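Local coordinates for protein putative oxidoreductase (Bacteroides fragilis NCTC 9343, PDB 3FHL) that probably acts as an NAD(P)-dependent oxidoreductase of the Gfo/Idh/MocA family, pairing a Rossmann nucleotide-binding domain with a C-terminal alpha/beta domain, at residues C[19-24]-C[262-266]; C[36-42]-C[51-57]. One frame throughout, in Å; residues are numbered along the deposited sequence.

Contact 1 is a mostly buried, apolar meeting of two helices that lie far apart in sequence, one from the Rossmann domain (19-24) and one from the C-terminal alpha/beta domain (262-266). Contact 2 is local and partly buried: strands 31-37 and 52-54, both of the Rossmann domain, pair at the margin of its parallel sheet. Helix 15-27 is followed by strand 31-37, so the first segments of the two contacts lie on successive elements; the contact centres are about 19 Å apart. Their chemistry differs accordingly. Contact 1 rests on apolar packing, with one backbone carbonyl pressed against a leucine, whereas contact 2 combines backbone hydrogen bonds with an arginine that ties down the polar loop beyond the strand.

Contact 1: C[19-24]-C[262-266]; sequences VFHAPF and EAALL
Val-19 meets helix 262-266 with both methyls: CG1, placed anti to the backbone N (chi1 171°), lies 3.8 Å from Leu-265 CB, while CG2 reaches the end of Leu-266, 3.7 Å from its CD2. The carbonyl of Val-19 also faces Leu-265, whose CD1 comes within 3.4 Å of Val-19 O. This oxygen is buried without a polar partner; the residue four further on, Pro-23, has no N-H to offer it. Phe-20 follows with its ring tip, CZ standing 3.6 Å from Glu-262 CD; the extended glutamate brings its carboxylate to the ring edge, the two planes 61° apart. Val-19 CG1 covers one face of the same ring.

Val-19 and Phe-20 belong to helix 15-27, which follows the first strand of the Rossmann fold, whereas helix 261-266 is part of the C-terminal domain, so the packing joins the two domains. The axes of the two short segments cross at 69° and come no closer than 10.0 Å, a gap bridged chiefly by Leu-265. His-21 instead hydrogen-bonds to Tyr-311 and Glu-95.

Pro-23, at the kink of the helix, offers CB to Leu-265 CD2 at 4.0 Å. Phe-24 closes the row: its ring edge comes up to the forked end of Leu-265, with Phe-24 CE2 3.7 Å from Leu-265 CD1, and the two side chains cross at about a right angle.

Contact 2: C[36-42]-C[51-57]; sequences IVERSKE and ASIVRSF
Ile-36 and Val-37 run parallel to Ile-53 and Val-54, and the ladder is held by three backbone hydrogen bonds: Ile-36 N to Ser-52 O, Val-54 N to Ile-36 O, and Glu-38 N to Val-54 O, the last 2.9 Å long and nearly in line with the acceptor carbonyl. Strand 52-54 is the outermost of the Rossmann sheet within this chain; strand 31-37 separates it from strand 6-10.

On one face of the pair, Val-37 CG2 meets Val-54 CG2 at 3.8 Å, and Leu-60 of the following helix touches both valines. Ile-36 and Ile-53 point to the other face, where Ile-36 CD1 rests on Ala-51 CB and Ile-53 CD1 lies 3.8 Å from Glu-42 CG. Ile-53 CD1 also borders the carboxylate of Glu-38, which is hydrogen-bonded to Ser-44 OG and Leu-43 N.

Beyond the strands, Arg-55 turns back over the loop. A bend at chi2 (-55°) folds its chain so that the guanidinium reaches the 38-42 backbone, with Ile-53 CG2 beneath one face toward the rim. Arg-55 NH1 donates two bonds of 2.8 Å each, to Glu-38 O and Lys-41 O. The Lys-41 bond is the straighter at 163°, and its acceptor lies almost exactly in the guanidinium plane; toward Glu-38 O, NH1 sits above the carbonyl plane. Arg-55 NH2 forms a salt bridge with Glu-42 OE2 at 2.9 Å. The carboxylate and guanidinium planes are nearly coplanar (27° apart), but the N-H points poorly at the oxygen and the hydrogen bond is weak.

With three acceptors at its edge, the guanidinium is fixed in rotation and clasps the turn after the strand, its charge probably balanced in part by Glu-42.

Contact 1: C[19-24]-C[262-266]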
ATOM      1  N   VAL C  19     -25.115 -20.347   6.346  1.00 34.42           N
ATOM      2  CA  VAL C  19     -23.925 -20.255   5.479  1.00 32.30           C
ATOM      3  C   VAL C  19     -22.691 -20.868   6.139  1.00 32.43           C
ATOM      4  O   VAL C  19     -22.041 -21.735   5.564  1.00 33.98           O
ATOM      5  CB  VAL C  19     -23.669 -18.770   5.017  1.00 33.66           C
ATOM      6  CG1 VAL C  19     -22.328 -18.606   4.318  1.00 27.31           C
ATOM      7  CG2 VAL C  19     -24.778 -18.324   4.080  1.00 32.64           C
ATOM      8  N   PHE C  20     -22.391 -20.437   7.359  1.00 31.60           N
ATOM      9  CA  PHE C  20     -21.109 -20.765   7.992  1.00 30.44           C
ATOM     10  C   PHE C  20     -21.122 -21.940   8.968  1.00 35.56           C
ATOM     11  O   PHE C  20     -20.077 -22.561   9.202  1.00 37.00           O
ATOM     12  CB  PHE C  20     -20.556 -19.524   8.715  1.00 31.09           C
ATOM     13  CG  PHE C  20     -20.221 -18.386   7.787  1.00 29.08           C
ATOM     14  CD1 PHE C  20     -19.153 -18.491   6.895  1.00 32.76           C
ATOM     15  CD2 PHE C  20     -20.977 -17.222   7.794  1.00 39.76           C
ATOM     16  CE1 PHE C  20     -18.843 -17.450   6.023  1.00 39.94           C
ATOM     17  CE2 PHE C  20     -20.676 -16.174   6.934  1.00 40.74           C
ATOM     18  CZ  PHE C  20     -19.604 -16.290   6.044  1.00 39.66           C
ATOM     19  N   HIS C  21     -22.282 -22.228   9.554  1.00 34.77           N
ATOM     20  CA  HIS C  21     -22.336 -23.160  10.674  1.00 34.78           C
ATOM     21  C   HIS C  21     -23.052 -24.471  10.381  1.00 30.87           C
ATOM     22  O   HIS C  21     -22.419 -25.521  10.373  1.00 32.03           O
ATOM     23  CB  HIS C  21     -22.925 -22.466  11.896  1.00 32.95           C
ATOM     24  CG  HIS C  21     -22.157 -21.254  12.296  1.00 33.18           C
ATOM     25  ND1 HIS C  21     -20.831 -21.309  12.672  1.00 27.99           N
ATOM     26  CD2 HIS C  21     -22.511 -19.952  12.343  1.00 30.84           C
ATOM     27  CE1 HIS C  21     -20.409 -20.090  12.955  1.00 31.39           C
ATOM     28  NE2 HIS C  21     -21.408 -19.249  12.760  1.00 34.78           N
ATOM     29  N   ALA C  22     -24.356 -24.404  10.135  1.00 31.15           N
ATOM     30  CA  ALA C  22     -25.140 -25.609   9.789  1.00 30.39           C
ATOM     31  C   ALA C  22     -24.570 -26.519   8.684  1.00 35.44           C
ATOM     32  O   ALA C  22     -24.568 -27.734   8.865  1.00 35.56           O
ATOM     33  CB  ALA C  22     -26.604 -25.261   9.530  1.00 28.55           C
ATOM     34  N   PRO C  23     -24.071 -25.956   7.549  1.00 36.86           N
ATOM     35  CA  PRO C  23     -23.478 -26.854   6.552  1.00 34.41           C
ATOM     36  C   PRO C  23     -22.286 -27.690   7.036  1.00 33.31           C
ATOM     37  O   PRO C  23     -22.090 -28.793   6.533  1.00 33.85           O
ATOM     38  CB  PRO C  23     -23.026 -25.884   5.446  1.00 33.77           C
ATOM     39  CG  PRO C  23     -23.942 -24.767   5.571  1.00 34.58           C
ATOM     40  CD  PRO C  23     -24.064 -24.569   7.044  1.00 38.67           C
ATOM     41  N   PHE C  24     -21.523 -27.172   8.001  1.00 30.46           N
ATOM     42  CA  PHE C  24     -20.332 -27.854   8.527  1.00 30.57           C
ATOM     43  C   PHE C  24     -20.580 -28.718   9.770  1.00 31.46           C
ATOM     44  O   PHE C  24     -20.049 -29.824   9.867  1.00 29.20           O
ATOM     45  CB  PHE C  24     -19.201 -26.849   8.762  1.00 29.68           C
ATOM     46  CG  PHE C  24     -18.738 -26.193   7.498  1.00 31.42           C
ATOM     47  CD1 PHE C  24     -17.945 -26.897   6.593  1.00 33.91           C
ATOM     48  CD2 PHE C  24     -19.168 -24.912   7.165  1.00 34.49           C
ATOM     49  CE1 PHE C  24     -17.526 -26.308   5.399  1.00 35.99           C
ATOM     50  CE2 PHE C  24     -18.763 -24.314   5.968  1.00 33.11           C
ATOM     51  CZ  PHE C  24     -17.948 -25.021   5.079  1.00 28.14           C
ATOM     52  N   GLU C 262     -17.666 -18.639   0.622  1.00 27.76           N
ATOM     53  CA  GLU C 262     -18.859 -17.948   1.111  1.00 31.69           C
ATOM     54  C   GLU C 262     -19.933 -17.805   0.025  1.00 30.54           C
ATOM     55  O   GLU C 262     -21.122 -17.999   0.299  1.00 33.35           O
ATOM     56  CB  GLU C 262     -18.501 -16.585   1.714  1.00 32.89           C
ATOM     57  CG  GLU C 262     -19.701 -15.852   2.316  1.00 40.52           C
ATOM     58  CD  GLU C 262     -19.364 -14.482   2.895  1.00 45.53           C
ATOM     59  OE1 GLU C 262     -18.168 -14.147   3.028  1.00 48.73           O
ATOM     60  OE2 GLU C 262     -20.315 -13.740   3.224  1.00 55.13           O
ATOM     61  N   ALA C 263     -19.513 -17.501  -1.200  1.00 32.48           N
ATOM     62  CA  ALA C 263     -20.439 -17.469  -2.340  1.00 33.85           C
ATOM     63  C   ALA C 263     -21.087 -18.839  -2.617  1.00 34.14           C
ATOM     64  O   ALA C 263     -22.293 -18.917  -2.860  1.00 34.04           O
ATOM     65  CB  ALA C 263     -19.745 -16.941  -3.599  1.00 35.94           C
ATOM     66  N   ALA C 264     -20.289 -19.904  -2.580  1.00 28.57           N
ATOM     67  CA  ALA C 264     -20.809 -21.248  -2.821  1.00 31.33           C
ATOM     68  C   ALA C 264     -21.786 -21.633  -1.724  1.00 33.18           C
ATOM     69  O   ALA C 264     -22.876 -22.148  -2.004  1.00 37.28           O
ATOM     70  CB  ALA C 264     -19.679 -22.259  -2.926  1.00 30.04           C
ATOM     71  N   LEU C 265     -21.417 -21.336  -0.482  1.00 31.17           N
ATOM     72  CA  LEU C 265     -22.284 -21.622   0.655  1.00 33.21           C
ATOM     73  C   LEU C 265     -23.573 -20.805   0.650  1.00 33.40           C
ATOM     74  O   LEU C 265     -24.619 -21.318   1.031  1.00 34.78           O
ATOM     75  CB  LEU C 265     -21.538 -21.421   1.966  1.00 30.70           C
ATOM     76  CG  LEU C 265     -20.405 -22.400   2.272  1.00 31.02           C
ATOM     77  CD1 LEU C 265     -19.495 -21.789   3.335  1.00 25.66           C
ATOM     78  CD2 LEU C 265     -20.916 -23.799   2.698  1.00 29.73           C
ATOM     79  N   LEU C 266     -23.491 -19.542   0.216  1.00 34.59           N
ATOM     80  CA  LEU C 266     -24.663 -18.670   0.080  1.00 36.34           C
ATOM     81  C   LEU C 266     -25.603 -19.221  -1.000  1.00 35.05           C
ATOM     82  O   LEU C 266     -26.822 -19.143  -0.864  1.00 41.46           O
ATOM     83  CB  LEU C 266     -24.225 -17.240  -0.278  1.00 40.59           C
ATOM     84  CG  LEU C 266     -25.011 -15.953   0.048  1.00 49.89           C
ATOM     85  CD1 LEU C 266     -26.360 -15.829  -0.681  1.00 61.97           C
ATOM     86  CD2 LEU C 266     -25.190 -15.724   1.547  1.00 53.87           C
TER

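Contact 2: C[36-42]-C[51-57]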
ATOM      1  N   ILE C  36     -31.829 -26.641  16.572  1.00 40.47           N
ATOM      2  CA  ILE C  36     -31.752 -25.309  15.969  1.00 37.16           C
ATOM      3  C   ILE C  36     -32.854 -24.409  16.531  1.00 42.69           C
ATOM      4  O   ILE C  36     -34.035 -24.751  16.469  1.00 40.97           O
ATOM      5  CB  ILE C  36     -31.838 -25.368  14.409  1.00 38.87           C
ATOM      6  CG1 ILE C  36     -30.700 -26.224  13.830  1.00 32.13           C
ATOM      7  CG2 ILE C  36     -31.801 -23.970  13.806  1.00 37.65           C
ATOM      8  CD1 ILE C  36     -30.902 -26.644  12.379  1.00 34.82           C
ATOM      9  N   VAL C  37     -32.464 -23.265  17.089  1.00 39.19           N
ATOM     10  CA  VAL C  37     -33.438 -22.245  17.474  1.00 39.83           C
ATOM     11  C   VAL C  37     -33.989 -21.512  16.244  1.00 42.56           C
ATOM     12  O   VAL C  37     -33.255 -20.855  15.491  1.00 40.72           O
ATOM     13  CB  VAL C  37     -32.863 -21.207  18.442  1.00 35.74           C
ATOM     14  CG1 VAL C  37     -33.954 -20.228  18.896  1.00 38.98           C
ATOM     15  CG2 VAL C  37     -32.237 -21.880  19.637  1.00 36.89           C
ATOM     16  N   GLU C  38     -35.289 -21.656  16.041  1.00 42.17           N
ATOM     17  CA  GLU C  38     -36.029 -20.821  15.114  1.00 42.70           C
ATOM     18  C   GLU C  38     -37.224 -20.316  15.904  1.00 46.63           C
ATOM     19  O   GLU C  38     -38.052 -21.119  16.341  1.00 48.65           O
ATOM     20  CB  GLU C  38     -36.482 -21.624  13.897  1.00 41.50           C
ATOM     21  CG  GLU C  38     -35.353 -22.100  12.981  1.00 39.33           C
ATOM     22  CD  GLU C  38     -35.850 -22.496  11.599  1.00 49.81           C
ATOM     23  OE1 GLU C  38     -35.669 -23.669  11.212  1.00 47.29           O
ATOM     24  OE2 GLU C  38     -36.435 -21.637  10.902  1.00 52.78           O
ATOM     25  N   ARG C  39     -37.303 -18.999  16.109  1.00 48.12           N
ATOM     26  CA  ARG C  39     -38.342 -18.406  16.965  1.00 51.02           C
ATOM     27  C   ARG C  39     -39.772 -18.542  16.431  1.00 48.97           C
ATOM     28  O   ARG C  39     -40.715 -18.618  17.220  1.00 48.21           O
ATOM     29  CB  ARG C  39     -38.027 -16.945  17.291  1.00 50.97           C
ATOM     30  CG  ARG C  39     -36.904 -16.763  18.318  1.00 57.80           C
ATOM     31  CD  ARG C  39     -36.834 -15.325  18.836  1.00 63.11           C
ATOM     32  NE  ARG C  39     -36.241 -14.400  17.863  1.00 77.43           N
ATOM     33  CZ  ARG C  39     -36.032 -13.099  18.074  1.00 78.55           C
ATOM     34  NH1 ARG C  39     -35.483 -12.355  17.122  1.00 79.21           N
ATOM     35  NH2 ARG C  39     -36.365 -12.537  19.232  1.00 74.46           N
ATOM     36  N   SER C  40     -39.930 -18.611  15.110  1.00 48.63           N
ATOM     37  CA  SER C  40     -41.266 -18.675  14.503  1.00 52.31           C
ATOM     38  C   SER C  40     -41.348 -19.497  13.214  1.00 54.56           C
ATOM     39  O   SER C  40     -42.407 -20.039  12.877  1.00 54.95           O
ATOM     40  CB  SER C  40     -41.773 -17.265  14.223  1.00 53.00           C
ATOM     41  OG  SER C  40     -40.952 -16.635  13.256  1.00 60.78           O
ATOM     42  N   LYS C  41     -40.236 -19.566  12.488  1.00 54.19           N
ATOM     43  CA  LYS C  41     -40.185 -20.263  11.200  1.00 53.65           C
ATOM     44  C   LYS C  41     -39.755 -21.727  11.358  1.00 52.17           C
ATOM     45  O   LYS C  41     -39.458 -22.179  12.466  1.00 49.87           O
ATOM     46  CB  LYS C  41     -39.227 -19.533  10.247  1.00 53.14           C
ATOM     47  CG  LYS C  41     -39.665 -18.131   9.840  1.00 56.97           C
ATOM     48  CD  LYS C  41     -38.529 -17.397   9.129  1.00 59.33           C
ATOM     49  CE  LYS C  41     -38.998 -16.093   8.497  1.00 63.87           C
ATOM     50  NZ  LYS C  41     -38.041 -15.624   7.451  1.00 64.88           N
ATOM     51  N   GLU C  42     -39.734 -22.458  10.243  1.00 48.89           N
ATOM     52  CA  GLU C  42     -39.234 -23.835  10.189  1.00 50.30           C
ATOM     53  C   GLU C  42     -38.371 -24.032   8.943  1.00 50.02           C
ATOM     54  O   GLU C  42     -38.476 -25.048   8.236  1.00 50.87           O
ATOM     55  CB  GLU C  42     -40.393 -24.832  10.206  1.00 51.47           C
ATOM     56  CG  GLU C  42     -40.937 -25.116  11.603  1.00 59.80           C
ATOM     57  CD  GLU C  42     -42.398 -25.533  11.604  1.00 65.92           C
ATOM     58  OE1 GLU C  42     -42.895 -26.006  10.556  1.00 66.67           O
ATOM     59  OE2 GLU C  42     -43.044 -25.385  12.665  1.00 69.30           O
ATOM     60  N   ALA C  51     -32.633 -32.527  12.464  1.00 44.59           N
ATOM     61  CA  ALA C  51     -32.412 -31.573  13.545  1.00 43.35           C
ATOM     62  C   ALA C  51     -33.738 -31.309  14.241  1.00 44.03           C
ATOM     63  O   ALA C  51     -34.804 -31.471  13.638  1.00 47.11           O
ATOM     64  CB  ALA C  51     -31.835 -30.265  13.007  1.00 38.10           C
ATOM     65  N   SER C  52     -33.676 -30.911  15.507  1.00 42.68           N
ATOM     66  CA  SER C  52     -34.885 -30.543  16.238  1.00 44.92           C
ATOM     67  C   SER C  52     -35.005 -29.029  16.375  1.00 41.90           C
ATOM     68  O   SER C  52     -34.117 -28.379  16.923  1.00 39.40           O
ATOM     69  CB  SER C  52     -34.911 -31.204  17.620  1.00 45.04           C
ATOM     70  OG  SER C  52     -34.973 -32.613  17.500  1.00 55.82           O
ATOM     71  N   ILE C  53     -36.107 -28.475  15.880  1.00 42.49           N
ATOM     72  CA  ILE C  53     -36.374 -27.045  16.026  1.00 43.17           C
ATOM     73  C   ILE C  53     -36.909 -26.730  17.417  1.00 42.79           C
ATOM     74  O   ILE C  53     -37.911 -27.298  17.845  1.00 46.57           O
ATOM     75  CB  ILE C  53     -37.332 -26.506  14.922  1.00 45.16           C
ATOM     76  CG1 ILE C  53     -36.613 -26.477  13.575  1.00 44.30           C
ATOM     77  CG2 ILE C  53     -37.834 -25.087  15.267  1.00 45.24           C
ATOM     78  CD1 ILE C  53     -37.526 -26.621  12.366  1.00 39.00           C
ATOM     79  N   VAL C  54     -36.218 -25.845  18.125  1.00 38.74           N
ATOM     80  CA  VAL C  54     -36.726 -25.282  19.371  1.00 41.00           C
ATOM     81  C   VAL C  54     -37.030 -23.794  19.175  1.00 43.67           C
ATOM     82  O   VAL C  54     -36.564 -23.187  18.214  1.00 42.21           O
ATOM     83  CB  VAL C  54     -35.791 -25.542  20.594  1.00 40.24           C
ATOM     84  CG1 VAL C  54     -35.723 -27.037  20.899  1.00 43.05           C
ATOM     85  CG2 VAL C  54     -34.393 -24.969  20.387  1.00 41.85           C
ATOM     86  N   ARG C  55     -37.826 -23.225  20.075  1.00 42.90           N
ATOM     87  CA  ARG C  55     -38.349 -21.876  19.902  1.00 39.26           C
ATOM     88  C   ARG C  55     -37.603 -20.816  20.702  1.00 42.85           C
ATOM     89  O   ARG C  55     -37.839 -19.621  20.522  1.00 42.36           O
ATOM     90  CB  ARG C  55     -39.849 -21.831  20.256  1.00 46.62           C
ATOM     91  CG  ARG C  55     -40.774 -22.645  19.345  1.00 43.58           C
ATOM     92  CD  ARG C  55     -40.613 -22.247  17.900  1.00 49.39           C
ATOM     93  NE  ARG C  55     -41.389 -23.076  16.981  1.00 53.41           N
ATOM     94  CZ  ARG C  55     -41.206 -23.105  15.660  1.00 56.95           C
ATOM     95  NH1 ARG C  55     -40.264 -22.357  15.095  1.00 46.90           N
ATOM     96  NH2 ARG C  55     -41.961 -23.889  14.898  1.00 54.32           N
ATOM     97  N   SER C  56     -36.719 -21.241  21.601  1.00 41.09           N
ATOM     98  CA  SER C  56     -35.980 -20.287  22.416  1.00 40.08           C
ATOM     99  C   SER C  56     -34.571 -20.761  22.692  1.00 40.31           C
ATOM    100  O   SER C  56     -34.270 -21.959  22.581  1.00 39.80           O
ATOM    101  CB  SER C  56     -36.705 -20.005  23.741  1.00 44.25           C
ATOM    102  OG  SER C  56     -36.705 -21.148  24.583  1.00 44.44           O
ATOM    103  N   PHE C  57     -33.723 -19.801  23.056  1.00 36.44           N
ATOM    104  CA  PHE C  57     -32.328 -20.047  23.365  1.00 37.90           C
ATOM    105  C   PHE C  57     -32.181 -20.844  24.656  1.00 39.68           C
ATOM    106  O   PHE C  57     -31.316 -21.719  24.751  1.00 33.38           O
ATOM    107  CB  PHE C  57     -31.556 -18.726  23.475  1.00 34.60           C
ATOM    108  CG  PHE C  57     -30.093 -18.908  23.768  1.00 38.45           C
ATOM    109  CD1 PHE C  57     -29.243 -19.451  22.809  1.00 32.77           C
ATOM    110  CD2 PHE C  57     -29.569 -18.562  25.006  1.00 29.58           C
ATOM    111  CE1 PHE C  57     -27.895 -19.625  23.079  1.00 30.61           C
ATOM    112  CE2 PHE C  57     -28.229 -18.743  25.281  1.00 33.42           C
ATOM    113  CZ  PHE C  57     -27.389 -19.277  24.316  1.00 32.66           C
TER